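Local atomic coordinates of ditrans,polycis-undecaprenyl-diphosphate synthase ((2E,6E)-farnesyl-diphosphate specific) (Acinetobacter baumannii, PDB entry 6ACS), a protein that probably condenses eight isopentenyl diphosphates with farnesyl diphosphate to make undecaprenyl diphosphate, the precursor of the lipid carrier used in building bacterial cell walls. Residues P10-I15 against P179-L184; T58-S63 against T132-Y137; L183-G188 against E205-D210. One frame throughout, in Å; residues are numbered along the deposited sequence.

Contact 1: P10-I15 against P179-L184; sequences PQHVAI and PAVDLL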
loop_
_atom_site.group_PDB
_atom_site.type_symbol
_atom_site.label_atom_id
_atom_site.label_comp_id
_atom_site.label_asym_id
_atom_site.label_seq_id
_atom_site.Cartn_x
_atom_site.Cartn_y
_atom_site.Cartn_z
ATOM N N PRO B 10 2.271 14.002 12.142
ATOM C CA PRO B 10 2.943 13.064 11.231
ATOM C C PRO B 10 4.362 13.521 10.926
ATOM O O PRO B 10 4.649 14.722 10.858
ATOM C CB PRO B 10 2.071 13.098 9.968
ATOM C CG PRO B 10 1.442 14.459 9.988
ATOM C CD PRO B 10 1.264 14.834 11.465
ATOM N N GLN B 11 5.255 12.538 10.721
ATOM C CA GLN B 11 6.606 12.863 10.266
ATOM C C GLN B 11 6.661 13.062 8.760
ATOM O O GLN B 11 7.514 13.800 8.252
ATOM C CB GLN B 11 7.589 11.744 10.631
ATOM C CG GLN B 11 7.443 11.200 12.039
ATOM C CD GLN B 11 8.756 11.181 12.799
ATOM O OE1 GLN B 11 8.766 11.144 14.034
ATOM N NE2 GLN B 11 9.868 11.214 12.073
ATOM N N HIS B 12 5.787 12.379 8.037
ATOM C CA HIS B 12 5.811 12.381 6.582
ATOM C C HIS B 12 4.368 12.325 6.094
ATOM O O HIS B 12 3.620 11.379 6.389
ATOM C CB HIS B 12 6.651 11.205 6.075
ATOM C CG HIS B 12 6.879 11.185 4.592
ATOM N ND1 HIS B 12 7.741 10.283 4.006
ATOM C CD2 HIS B 12 6.357 11.921 3.577
ATOM C CE1 HIS B 12 7.746 10.466 2.694
ATOM N NE2 HIS B 12 6.910 11.445 2.407
ATOM N N VAL B 13 3.974 13.384 5.389
ATOM C CA VAL B 13 2.648 13.514 4.795
ATOM C C VAL B 13 2.785 13.342 3.294
ATOM O O VAL B 13 3.690 13.914 2.674
ATOM C CB VAL B 13 2.023 14.885 5.108
ATOM C CG1 VAL B 13 0.673 15.014 4.390
ATOM C CG2 VAL B 13 1.870 15.045 6.601
ATOM N N ALA B 14 1.878 12.569 2.705
ATOM C CA ALA B 14 1.817 12.416 1.261
ATOM C C ALA B 14 0.447 12.866 0.795
ATOM O O ALA B 14 -0.540 12.655 1.493
ATOM C CB ALA B 14 2.062 10.967 0.833
ATOM N N ILE B 15 0.376 13.476 -0.390
ATOM C CA ILE B 15 -0.895 13.980 -0.913
ATOM C C ILE B 15 -1.069 13.572 -2.370
ATOM O O ILE B 15 -0.199 13.840 -3.209
ATOM C CB ILE B 15 -1.002 15.513 -0.799
ATOM C CG1 ILE B 15 -0.708 15.966 0.630
ATOM C CG2 ILE B 15 -2.406 15.962 -1.226
ATOM C CD1 ILE B 15 -0.821 17.492 0.820
ATOM N N PRO B 179 11.548 9.331 6.732
ATOM C CA PRO B 179 10.597 8.511 7.499
ATOM C C PRO B 179 9.548 7.904 6.582
ATOM O O PRO B 179 9.225 8.466 5.538
ATOM C CB PRO B 179 9.956 9.517 8.468
ATOM C CG PRO B 179 10.917 10.652 8.548
ATOM C CD PRO B 179 11.570 10.729 7.189
ATOM N N ALA B 180 8.998 6.753 6.989
ATOM C CA ALA B 180 7.889 6.174 6.238
ATOM C C ALA B 180 6.704 7.125 6.291
ATOM O O ALA B 180 6.571 7.909 7.224
ATOM C CB ALA B 180 7.481 4.806 6.789
ATOM N N VAL B 181 5.853 7.052 5.274
ATOM C CA VAL B 181 4.677 7.922 5.207
ATOM C C VAL B 181 3.731 7.574 6.348
ATOM O O VAL B 181 3.327 6.415 6.514
ATOM C CB VAL B 181 3.971 7.797 3.846
ATOM C CG1 VAL B 181 2.649 8.619 3.838
ATOM C CG2 VAL B 181 4.896 8.260 2.714
ATOM N N ASP B 182 3.392 8.581 7.157
ATOM C CA ASP B 182 2.474 8.428 8.282
ATOM C C ASP B 182 1.050 8.770 7.917
ATOM O O ASP B 182 0.100 8.215 8.508
ATOM C CB ASP B 182 2.864 9.365 9.427
ATOM C CG ASP B 182 4.188 9.055 10.003
ATOM O OD1 ASP B 182 4.464 7.868 10.281
ATOM O OD2 ASP B 182 4.955 10.005 10.187
ATOM N N LEU B 183 0.892 9.743 7.025
ATOM C CA LEU B 183 -0.439 10.197 6.653
ATOM C C LEU B 183 -0.479 10.400 5.152
ATOM O O LEU B 183 0.338 11.151 4.616
ATOM C CB LEU B 183 -0.771 11.518 7.353
ATOM C CG LEU B 183 -2.054 12.213 6.883
ATOM C CD1 LEU B 183 -3.309 11.367 7.190
ATOM C CD2 LEU B 183 -2.161 13.579 7.579
ATOM N N LEU B 184 -1.443 9.771 4.480
ATOM C CA LEU B 184 -1.627 9.976 3.049
ATOM C C LEU B 184 -3.022 10.545 2.848
ATOM O O LEU B 184 -4.005 9.913 3.234
ATOM C CB LEU B 184 -1.433 8.670 2.273
ATOM C CG LEU B 184 -1.507 8.742 0.739
ATOM C CD1 LEU B 184 -0.716 7.562 0.156
ATOM C CD2 LEU B 184 -2.937 8.732 0.242
#
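With CG anti to the backbone N (chi1 -174°), His-12 carries its imidazole across to Val-181 and Pro-179, while Asp-182, its CG anti to the carbonyl carbon (chi1 -64°), turns a carboxylate back onto the main chain of Gln-11. The imidazole is held at an edge and over a face. At the edge, ND1 donates an almost straight hydrogen bond of 2.8 Å to Pro-179 O, which lies in the ring plane. Over the face sits CG2 of Val-181, 3.7 Å from the ring centroid and close to its normal, a CH-pi contact. NE2 is hydrogen-bonded to Thr-58 OG1 on strand 56-61, and the hydrogen bonds at both ring nitrogens fix the rotation of the ring.

Asp-182 OD2 takes the N-H of Gln-11 on its anti side, at 2.6 Å and with a bent angle of 144° at the hydrogen; the N-H of His-12 adds a weak bond to the same oxygen. Gln-241 secures OD1, so each oxygen of this buried carboxylate has a partner. Here the chain is entering the parallel beta-sheet at the heart of the cis-prenyltransferase fold, where strand 12-17 lies between strands 56-61 and 183-186. His-12 O marks the entry, accepting in its carbonyl plane from both Asp-182 N at 2.9 Å and Leu-183 N at 3.2 Å. Regular parallel pairing follows, with Ala-14 N bound to Leu-183 O at 2.8 Å. On one face of the sheet Val-13 and Leu-183 are neighbours, and Pro-10 CB reaches Leu-183 CB at 4.2 Å beneath Leu-225 and Phe-228 of helix 218-235. Ala-14 and Leu-184 occupy the reverse face, where Ala-14 CB also packs on Val-181 CG1 at 3.9 Å.

Contact 2: T58-S63 against T132-Y137; sequences TVFAFS and TIAVSY. With GOL (glycerol), chain H.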
loop_
_atom_site.group_PDB
_atom_site.type_symbol
_atom_site.label_atom_id
_atom_site.label_comp_id
_atom_site.label_asym_id
_atom_site.label_seq_id
_atom_site.Cartn_x
_atom_site.Cartn_y
_atom_site.Cartn_z
ATOM N N THR B 58 5.316 14.786 0.456
ATOM C CA THR B 58 5.479 14.207 -0.879
ATOM C C THR B 58 4.154 14.300 -1.628
ATOM O O THR B 58 3.127 13.841 -1.116
ATOM C CB THR B 58 5.940 12.741 -0.773
ATOM O OG1 THR B 58 7.169 12.682 -0.022
ATOM C CG2 THR B 58 6.121 12.113 -2.163
ATOM N N VAL B 59 4.165 14.880 -2.832
ATOM C CA VAL B 59 2.916 15.175 -3.532
ATOM C C VAL B 59 2.919 14.583 -4.938
ATOM O O VAL B 59 3.962 14.460 -5.594
ATOM C CB VAL B 59 2.636 16.696 -3.570
ATOM C CG1 VAL B 59 2.643 17.259 -2.157
ATOM C CG2 VAL B 59 3.625 17.396 -4.454
ATOM N N PHE B 60 1.713 14.244 -5.401
ATOM C CA PHE B 60 1.454 13.499 -6.635
ATOM C C PHE B 60 0.286 14.167 -7.350
ATOM O O PHE B 60 -0.839 14.153 -6.833
ATOM C CB PHE B 60 1.067 12.066 -6.285
ATOM C CG PHE B 60 0.881 11.147 -7.462
ATOM C CD1 PHE B 60 1.620 11.306 -8.614
ATOM C CD2 PHE B 60 -0.037 10.105 -7.392
ATOM C CE1 PHE B 60 1.456 10.431 -9.682
ATOM C CE2 PHE B 60 -0.210 9.225 -8.455
ATOM C CZ PHE B 60 0.540 9.390 -9.599
ATOM N N ALA B 61 0.514 14.725 -8.528
ATOM C CA ALA B 61 -0.595 15.318 -9.283
ATOM C C ALA B 61 -1.342 14.229 -10.055
ATOM O O ALA B 61 -0.899 13.784 -11.117
ATOM C CB ALA B 61 -0.090 16.409 -10.219
ATOM N N PHE B 62 -2.454 13.754 -9.495
ATOM C CA PHE B 62 -3.196 12.667 -10.116
ATOM C C PHE B 62 -3.944 13.159 -11.354
ATOM O O PHE B 62 -4.296 14.337 -11.470
ATOM C CB PHE B 62 -4.187 12.051 -9.129
ATOM C CG PHE B 62 -4.897 10.841 -9.668
ATOM C CD1 PHE B 62 -4.262 9.610 -9.709
ATOM C CD2 PHE B 62 -6.192 10.938 -10.151
ATOM C CE1 PHE B 62 -4.909 8.494 -10.215
ATOM C CE2 PHE B 62 -6.845 9.826 -10.654
ATOM C CZ PHE B 62 -6.204 8.602 -10.685
ATOM N N SER B 63 -4.203 12.237 -12.276
ATOM C CA SER B 63 -5.022 12.549 -13.444
ATOM C C SER B 63 -5.569 11.273 -14.076
ATOM O O SER B 63 -4.943 10.217 -14.002
ATOM C CB SER B 63 -4.225 13.350 -14.474
ATOM O OG SER B 63 -5.025 13.660 -15.603
ATOM N N THR B 132 9.013 16.570 -1.756
ATOM C CA THR B 132 9.247 15.698 -2.900
ATOM C C THR B 132 8.084 15.808 -3.873
ATOM O O THR B 132 6.917 15.675 -3.475
ATOM C CB THR B 132 9.427 14.246 -2.458
ATOM O OG1 THR B 132 10.577 14.162 -1.600
ATOM C CG2 THR B 132 9.639 13.341 -3.686
ATOM N N ILE B 133 8.408 16.056 -5.142
ATOM C CA ILE B 133 7.436 16.103 -6.230
ATOM C C ILE B 133 7.599 14.829 -7.048
ATOM O O ILE B 133 8.693 14.530 -7.556
ATOM C CB ILE B 133 7.626 17.349 -7.115
ATOM C CG1 ILE B 133 7.758 18.622 -6.268
ATOM C CG2 ILE B 133 6.524 17.423 -8.163
ATOM C CD1 ILE B 133 6.592 18.923 -5.379
ATOM N N ALA B 134 6.514 14.066 -7.157
ATOM C CA ALA B 134 6.513 12.823 -7.918
ATOM C C ALA B 134 6.148 13.155 -9.357
ATOM O O ALA B 134 5.064 13.684 -9.618
ATOM C CB ALA B 134 5.539 11.817 -7.300
ATOM N N VAL B 135 7.064 12.877 -10.283
ATOM C CA VAL B 135 6.897 13.196 -11.697
ATOM C C VAL B 135 7.135 11.919 -12.487
ATOM O O VAL B 135 8.176 11.274 -12.319
ATOM C CB VAL B 135 7.882 14.292 -12.152
ATOM C CG1 VAL B 135 7.692 14.612 -13.638
ATOM C CG2 VAL B 135 7.758 15.548 -11.271
ATOM N N SER B 136 6.182 11.562 -13.354
ATOM C CA SER B 136 6.249 10.296 -14.090
ATOM C C SER B 136 6.522 9.147 -13.130
ATOM O O SER B 136 7.371 8.280 -13.380
ATOM C CB SER B 136 7.307 10.330 -15.199
ATOM O OG SER B 136 6.936 11.247 -16.212
ATOM N N TYR B 137 5.802 9.165 -12.011
ATOM C CA TYR B 137 5.996 8.239 -10.909
ATOM C C TYR B 137 4.823 7.269 -10.814
ATOM O O TYR B 137 3.672 7.650 -11.036
ATOM C CB TYR B 137 6.133 9.009 -9.580
ATOM C CG TYR B 137 6.250 8.062 -8.422
ATOM C CD1 TYR B 137 7.488 7.585 -8.031
ATOM C CD2 TYR B 137 5.117 7.623 -7.737
ATOM C CE1 TYR B 137 7.612 6.675 -6.993
ATOM C CE2 TYR B 137 5.220 6.710 -6.699
ATOM C CZ TYR B 137 6.468 6.232 -6.338
ATOM O OH TYR B 137 6.570 5.332 -5.311
HETATM C C1 GOL H . 2.527 11.497 -12.930
HETATM O O1 GOL H . 3.572 11.256 -12.008
HETATM C C2 GOL H . 2.509 13.032 -13.200
HETATM O O2 GOL H . 3.633 13.446 -13.919
HETATM C C3 GOL H . 2.446 13.678 -11.786
HETATM O O3 GOL H . 2.170 15.032 -11.969
HETATM O O HOH W 1 9.334 14.252 0.827
HETATM O O HOH W 2 2.930 15.367 -8.992
#
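Val-59, Thr-132 and Ala-134 bury the most surface here, and the first of them is gripped by the other two. Val-59 N donates to Thr-132 O at 2.9 Å, and Val-59 O accepts from Ala-134 N at 3.0 Å. Its side chain runs alongside that of Ile-133; chi1 of -55° sets CG1 anti to the carbonyl carbon and leaves CG2 between the backbone N and the carbonyl carbon, where it presses on Ile-133 CD1 at 3.5 Å, tighter than usual for two carbons.

Val-59 thus bonds to the residues on either side of Ile-133, its partner in the register, the pattern of parallel strands; 56-61 and 129-134 are neighbours in the central sheet of the fold. On the face opposite Val-59, Thr-132 lies beside Thr-58, both pointing the same way, and a water bridges their OG1 atoms, the hydroxyl of Thr-58 having His-12 as its second partner. Ala-134 CB lies on this face too, 4.2 Å from Phe-60 CD1, while Phe-196 stacks on the Phe-60 ring.

Beyond the strand ends a glycerol, probably from the crystallisation liquor, sits between the parting chains. Its O1 accepts from Tyr-137 N at 3.1 Å and lies at the edge of the Phe-60 ring, its O2 takes the N-H of Ser-136 at 3.2 Å, and O3 makes a weak bond to Ala-61 O. Past strand 56-61 the chain runs on to Ser-63, predicted to bind substrate but poorly ordered here.

Contact 3: L183-G188 against E205-D210; sequences LLIRTG and ELYFTD. With IPA (isopropyl alcohol), chain G.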
loop_
_atom_site.group_PDB
_atom_site.type_symbol
_atom_site.label_atom_id
_atom_site.label_comp_id
_atom_site.label_asym_id
_atom_site.label_seq_id
_atom_site.Cartn_x
_atom_site.Cartn_y
_atom_site.Cartn_z
ATOM N N LEU B 183 0.892 9.743 7.025
ATOM C CA LEU B 183 -0.439 10.197 6.653
ATOM C C LEU B 183 -0.479 10.400 5.152
ATOM O O LEU B 183 0.338 11.151 4.616
ATOM C CB LEU B 183 -0.771 11.518 7.353
ATOM C CG LEU B 183 -2.054 12.213 6.883
ATOM C CD1 LEU B 183 -3.309 11.367 7.190
ATOM C CD2 LEU B 183 -2.161 13.579 7.579
ATOM N N LEU B 184 -1.443 9.771 4.480
ATOM C CA LEU B 184 -1.627 9.976 3.049
ATOM C C LEU B 184 -3.022 10.545 2.848
ATOM O O LEU B 184 -4.005 9.913 3.234
ATOM C CB LEU B 184 -1.433 8.670 2.273
ATOM C CG LEU B 184 -1.507 8.742 0.739
ATOM C CD1 LEU B 184 -0.716 7.562 0.156
ATOM C CD2 LEU B 184 -2.937 8.732 0.242
ATOM N N ILE B 185 -3.105 11.706 2.201
ATOM C CA ILE B 185 -4.362 12.395 1.916
ATOM C C ILE B 185 -4.674 12.211 0.446
ATOM O O ILE B 185 -3.814 12.461 -0.404
ATOM C CB ILE B 185 -4.239 13.895 2.231
ATOM C CG1 ILE B 185 -4.038 14.108 3.715
ATOM C CG2 ILE B 185 -5.440 14.699 1.690
ATOM C CD1 ILE B 185 -3.508 15.497 4.036
ATOM N N ARG B 186 -5.909 11.844 0.134
ATOM C CA ARG B 186 -6.348 11.871 -1.253
ATOM C C ARG B 186 -7.594 12.727 -1.379
ATOM O O ARG B 186 -8.623 12.424 -0.764
ATOM C CB ARG B 186 -6.632 10.486 -1.795
ATOM C CG ARG B 186 -7.140 10.663 -3.192
ATOM C CD ARG B 186 -7.268 9.438 -3.935
ATOM N NE ARG B 186 -7.754 9.761 -5.274
ATOM C CZ ARG B 186 -7.571 8.970 -6.314
ATOM N NH1 ARG B 186 -6.923 7.834 -6.147
ATOM N NH2 ARG B 186 -8.050 9.305 -7.505
ATOM N N THR B 187 -7.511 13.762 -2.214
ATOM C CA THR B 187 -8.640 14.628 -2.505
ATOM C C THR B 187 -9.384 14.098 -3.728
ATOM O O THR B 187 -8.964 13.136 -4.376
ATOM C CB THR B 187 -8.157 16.073 -2.727
ATOM O OG1 THR B 187 -7.312 16.127 -3.890
ATOM C CG2 THR B 187 -7.341 16.538 -1.530
ATOM N N GLY B 188 -10.545 14.683 -4.003
ATOM C CA GLY B 188 -11.262 14.387 -5.228
ATOM C C GLY B 188 -12.393 13.380 -5.113
ATOM O O GLY B 188 -13.167 13.243 -6.064
ATOM N N GLU B 205 -1.818 6.173 7.809
ATOM C CA GLU B 205 -3.238 6.493 7.910
ATOM C C GLU B 205 -3.684 7.118 6.603
ATOM O O GLU B 205 -3.007 7.990 6.065
ATOM C CB GLU B 205 -3.502 7.489 9.040
ATOM C CG GLU B 205 -3.281 6.895 10.429
ATOM C CD GLU B 205 -4.407 5.929 10.794
ATOM O OE1 GLU B 205 -5.458 5.942 10.106
ATOM O OE2 GLU B 205 -4.252 5.178 11.775
ATOM N N LEU B 206 -4.849 6.711 6.123
ATOM C CA LEU B 206 -5.359 7.152 4.832
ATOM C C LEU B 206 -6.530 8.090 5.085
ATOM O O LEU B 206 -7.468 7.732 5.798
ATOM C CB LEU B 206 -5.791 5.955 3.988
ATOM C CG LEU B 206 -4.681 4.907 3.821
ATOM C CD1 LEU B 206 -5.197 3.759 2.992
ATOM C CD2 LEU B 206 -3.416 5.527 3.168
ATOM N N TYR B 207 -6.458 9.294 4.527
ATOM C CA TYR B 207 -7.471 10.318 4.740
ATOM C C TYR B 207 -8.066 10.684 3.391
ATOM O O TYR B 207 -7.350 11.177 2.516
ATOM C CB TYR B 207 -6.856 11.536 5.422
ATOM C CG TYR B 207 -7.846 12.651 5.660
ATOM C CD1 TYR B 207 -8.618 12.671 6.816
ATOM C CD2 TYR B 207 -7.995 13.690 4.745
ATOM C CE1 TYR B 207 -9.507 13.689 7.053
ATOM C CE2 TYR B 207 -8.887 14.719 4.976
ATOM C CZ TYR B 207 -9.643 14.703 6.130
ATOM O OH TYR B 207 -10.539 15.714 6.379
ATOM N N PHE B 208 -9.360 10.431 3.219
ATOM C CA PHE B 208 -10.044 10.699 1.961
ATOM C C PHE B 208 -11.003 11.871 2.132
ATOM O O PHE B 208 -11.697 11.963 3.148
ATOM C CB PHE B 208 -10.800 9.453 1.507
ATOM C CG PHE B 208 -9.895 8.275 1.235
ATOM C CD1 PHE B 208 -9.183 8.204 0.062
ATOM C CD2 PHE B 208 -9.720 7.281 2.188
ATOM C CE1 PHE B 208 -8.321 7.123 -0.196
ATOM C CE2 PHE B 208 -8.860 6.203 1.940
ATOM C CZ PHE B 208 -8.171 6.129 0.756
ATOM N N THR B 209 -11.040 12.761 1.141
ATOM C CA THR B 209 -11.980 13.877 1.161
ATOM C C THR B 209 -12.601 14.064 -0.212
ATOM O O THR B 209 -11.931 13.887 -1.232
ATOM C CB THR B 209 -11.305 15.184 1.620
ATOM O OG1 THR B 209 -12.248 16.256 1.542
ATOM C CG2 THR B 209 -10.066 15.537 0.774
ATOM N N ASP B 210 -13.896 14.429 -0.227
ATOM C CA ASP B 210 -14.576 14.786 -1.466
ATOM C C ASP B 210 -14.104 16.117 -2.029
ATOM O O ASP B 210 -14.369 16.399 -3.203
ATOM C CB ASP B 210 -16.095 14.880 -1.256
ATOM C CG ASP B 210 -16.747 13.539 -1.025
ATOM O OD1 ASP B 210 -16.065 12.502 -1.168
ATOM O OD2 ASP B 210 -17.956 13.533 -0.695
HETATM C C1 IPA G . -12.776 12.628 9.307
HETATM C C2 IPA G . -13.272 12.826 7.881
HETATM C C3 IPA G . -12.629 11.789 6.965
HETATM O O2 IPA G . -12.938 14.129 7.456
#
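Ile-185 and Tyr-207 lie side by side at the apolar centre, CG2 of the isoleucine meeting the edge of the phenol ring at CD2, 4.1 Å away. Leu-183 flanks them, its CD1 resting 4.0 Å from Tyr-207 CB, and Phe-221 and Ala-224 of helix 218-235 cover this face. On the reverse face Leu-184 CB touches Leu-206 CD2 at 3.8 Å, and further along Arg-186 CB lies obliquely against Phe-208 CD1 at 3.9 Å. Further on, the methyls of Thr-187 and Thr-209 meet, CG2 to CG2, at 3.7 Å.

Between the faces runs a regular parallel ladder. Leu-184 gives its N-H to Glu-205 O and accepts from Tyr-207 N; Arg-186 N donates to Tyr-207 O, and Arg-186 O accepts from Thr-209 N at 3.1 Å.

Polar groups gather at the margins. Tyr-207 OH accepts from an isopropanol, probably from the crystallisation liquor, at 3.1 Å. Glu-205, a predicted magnesium ligand, leads its carboxylate away from strand 183-186 to a salt bridge with Arg-192 of the second subunit, and Leu-206 packs against its counterpart there. Arg-186, with CG anti to the backbone N (chi1 177°) and the chain extended to NE, carries its guanidinium away from strand 205-208: NH2 forms a salt bridge with Asp-18, NH1 is hydrogen-bonded to Ser-194, and the poorly ordered ring of Phe-62 adds a cation-pi contact. An arginine predicted to bind substrate, at the C-terminal end of a parallel strand and joined to an aspartate predicted to be catalytic, is consistent with the diphosphate-binding active site of cis-prenyltransferases.

Overall arrangement
The three contacts sample one parallel sheet and show how chemistry changes across it. Contacts 1 and 3 share strand 183-186, which is paired with strand 12-17 along one edge and with strand 205-208 along the other; contact 2 lies beyond strand 12-17 and is nested, along the chain, inside the loop that contact 1 closes. All three are largely buried. Contact 1, at the strand beginnings, relies on side chains that bind backbone, whereas contact 2 combines ladder bonds with small side chains, a water-bridged threonine pair and a phenylalanine ring. Contact 3 lies farthest from the chain centre and reaches the second subunit. Contacts 2 and 3 approach each other at the C-terminal ends of their strands, beside the predicted active site.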